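Local coordinates for protein transcriptional regulator, LacI family (PDB 4RKQ) that probably regulates transcription as a LacI-family DNA-binding regulator responding to a sugar or similar small effector, at residues P93-D98 and R251-L256. Sequence-based numbering, arbitrary orientation.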
loop_
_atom_site.group_PDB
_atom_site.type_symbol
_atom_site.label_atom_id
_atom_site.label_comp_id
_atom_site.label_asym_id
_atom_site.label_seq_id
_atom_site.Cartn_x
_atom_site.Cartn_y
_atom_site.Cartn_z
ATOM N N PRO A 93 -16.506 4.560 -21.531
ATOM C CA PRO A 93 -15.497 3.522 -21.763
ATOM C C PRO A 93 -14.978 2.882 -20.477
ATOM O O PRO A 93 -14.752 3.579 -19.469
ATOM C CB PRO A 93 -14.356 4.273 -22.497
ATOM C CG PRO A 93 -14.630 5.721 -22.328
ATOM C CD PRO A 93 -16.082 5.901 -22.000
ATOM N N LEU A 94 -14.922 1.557 -20.504
ATOM C CA LEU A 94 -14.205 0.787 -19.529
ATOM C C LEU A 94 -12.858 0.359 -20.094
ATOM O O LEU A 94 -12.790 -0.185 -21.201
ATOM C CB LEU A 94 -15.005 -0.448 -19.165
ATOM C CG LEU A 94 -14.360 -1.458 -18.241
ATOM C CD1 LEU A 94 -14.111 -0.859 -16.856
ATOM C CD2 LEU A 94 -15.279 -2.673 -18.148
ATOM N N ILE A 95 -11.803 0.619 -19.305
ATOM C CA ILE A 95 -10.508 0.030 -19.527
ATOM C C ILE A 95 -10.258 -0.963 -18.403
ATOM O O ILE A 95 -10.083 -0.568 -17.255
ATOM C CB ILE A 95 -9.405 1.103 -19.522
ATOM C CG1 ILE A 95 -9.702 2.087 -20.673
ATOM C CG2 ILE A 95 -8.043 0.444 -19.710
ATOM C CD1 ILE A 95 -8.849 3.280 -20.668
ATOM N N VAL A 96 -10.207 -2.235 -18.740
ATOM C CA VAL A 96 -9.805 -3.307 -17.785
ATOM C C VAL A 96 -8.387 -3.782 -17.937
ATOM O O VAL A 96 -7.824 -3.769 -19.024
ATOM C CB VAL A 96 -10.724 -4.554 -17.907
ATOM C CG1 VAL A 96 -12.130 -4.242 -17.454
ATOM C CG2 VAL A 96 -10.745 -5.097 -19.334
ATOM N N LEU A 97 -7.807 -4.251 -16.839
ATOM C CA LEU A 97 -6.501 -4.817 -16.879
ATOM C C LEU A 97 -6.514 -6.263 -16.448
ATOM O O LEU A 97 -7.283 -6.665 -15.566
ATOM C CB LEU A 97 -5.580 -4.081 -15.913
ATOM C CG LEU A 97 -5.290 -2.657 -16.335
ATOM C CD1 LEU A 97 -6.323 -1.657 -15.826
ATOM C CD2 LEU A 97 -3.894 -2.306 -15.868
ATOM N N ASP A 98 -5.644 -7.033 -17.090
ATOM C CA ASP A 98 -5.295 -8.380 -16.634
ATOM C C ASP A 98 -6.445 -9.384 -16.659
ATOM O O ASP A 98 -6.446 -10.334 -15.891
ATOM C CB ASP A 98 -4.634 -8.296 -15.247
ATOM C CG ASP A 98 -3.735 -9.499 -14.952
ATOM O OD1 ASP A 98 -3.109 -9.998 -15.893
ATOM O OD2 ASP A 98 -3.706 -9.987 -13.804
ATOM N N ARG A 251 0.446 5.055 -17.546
ATOM C CA ARG A 251 0.354 5.764 -18.829
ATOM C C ARG A 251 -0.389 4.976 -19.897
ATOM O O ARG A 251 -1.143 5.537 -20.683
ATOM C CB ARG A 251 1.745 6.184 -19.304
ATOM C CG ARG A 251 1.780 7.134 -20.475
ATOM C CD ARG A 251 3.078 7.944 -20.524
ATOM N NE ARG A 251 4.244 7.215 -20.022
ATOM C CZ ARG A 251 4.864 6.210 -20.650
ATOM N NH1 ARG A 251 5.917 5.636 -20.080
ATOM N NH2 ARG A 251 4.443 5.756 -21.829
ATOM N N ALA A 252 -0.175 3.681 -19.977
ATOM C CA ALA A 252 -0.854 2.900 -20.996
ATOM C C ALA A 252 -2.376 2.994 -20.808
ATOM O O ALA A 252 -3.137 3.151 -21.763
ATOM C CB ALA A 252 -0.395 1.454 -20.907
ATOM N N ALA A 253 -2.844 2.861 -19.576
ATOM C CA ALA A 253 -4.292 3.024 -19.290
ATOM C C ALA A 253 -4.832 4.428 -19.586
ATOM O O ALA A 253 -5.823 4.595 -20.243
ATOM C CB ALA A 253 -4.602 2.615 -17.852
ATOM N N VAL A 254 -4.193 5.454 -19.071
ATOM C CA VAL A 254 -4.677 6.803 -19.268
ATOM C C VAL A 254 -4.582 7.236 -20.715
ATOM O O VAL A 254 -5.508 7.855 -21.246
ATOM C CB VAL A 254 -3.885 7.789 -18.398
ATOM C CG1 VAL A 254 -4.215 9.246 -18.759
ATOM C CG2 VAL A 254 -4.159 7.497 -16.949
ATOM N N GLU A 255 -3.515 6.848 -21.394
ATOM C CA GLU A 255 -3.403 7.216 -22.807
ATOM C C GLU A 255 -4.436 6.483 -23.655
ATOM O O GLU A 255 -5.050 7.058 -24.544
ATOM C CB GLU A 255 -1.988 6.961 -23.309
ATOM C CG GLU A 255 -1.061 8.007 -22.747
ATOM C CD GLU A 255 0.358 7.864 -23.268
ATOM O OE1 GLU A 255 0.703 6.816 -23.855
ATOM O OE2 GLU A 255 1.143 8.801 -23.065
ATOM N N LEU A 256 -4.699 5.226 -23.344
ATOM C CA LEU A 256 -5.788 4.556 -23.996
ATOM C C LEU A 256 -7.116 5.302 -23.765
ATOM O O LEU A 256 -7.937 5.459 -24.690
ATOM C CB LEU A 256 -5.873 3.128 -23.453
ATOM C CG LEU A 256 -6.788 2.136 -24.081
ATOM C CD1 LEU A 256 -6.713 2.192 -25.596
ATOM C CD2 LEU A 256 -6.410 0.747 -23.577
#
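Ile-95 lays its CD1 methyl against the backbone carbonyl of Ala-253 and the base of the Leu-256 side chain, joining a strand to a helix in one lobe of the bilobal periplasmic-binding-protein fold shared by LacI-family regulators. Within segments 93-98 and 251-256, Ile-95 supplies most of the strand's side of the contact. Strand 94-97 runs between strands 73-76 and 106-110, and helix 246-262, from much later in the chain, covers this face of the sheet, as expected for a fold whose lobes are assembled from discontinuous parts of the sequence. The approach is narrow: at the pair Ile-95 and Ala-253 the CA atoms stand 6.9 Å apart, a spacing eased by alanine's single methyl.

Reach comes from an extended isoleucine. With CD1 anti to CA (chi2 171°), the longer branch projects outward from the strand and arrives at the helix 3.3 Å from Ala-253 O, a van der Waals contact with a polar backbone atom. The shorter branch plays a lesser part, CG2 lying 4.5 Å from Ala-253 CB. Leu-256 crosses the isoleucine at a slant and, with its CG anti to the backbone N (chi1 -171°), meets CD1 of Ile-95 with both CB and CG.

Around this joint, Leu-257 also touches Ile-95, while Leu-256 reaches on to Ile-108 of the neighbouring strand and Leu-97 meets Val-249, one turn before Ala-253. All three touching residues are buried, and CD1 of Ile-95 sits 4.1 Å from both CB and CG of Leu-256.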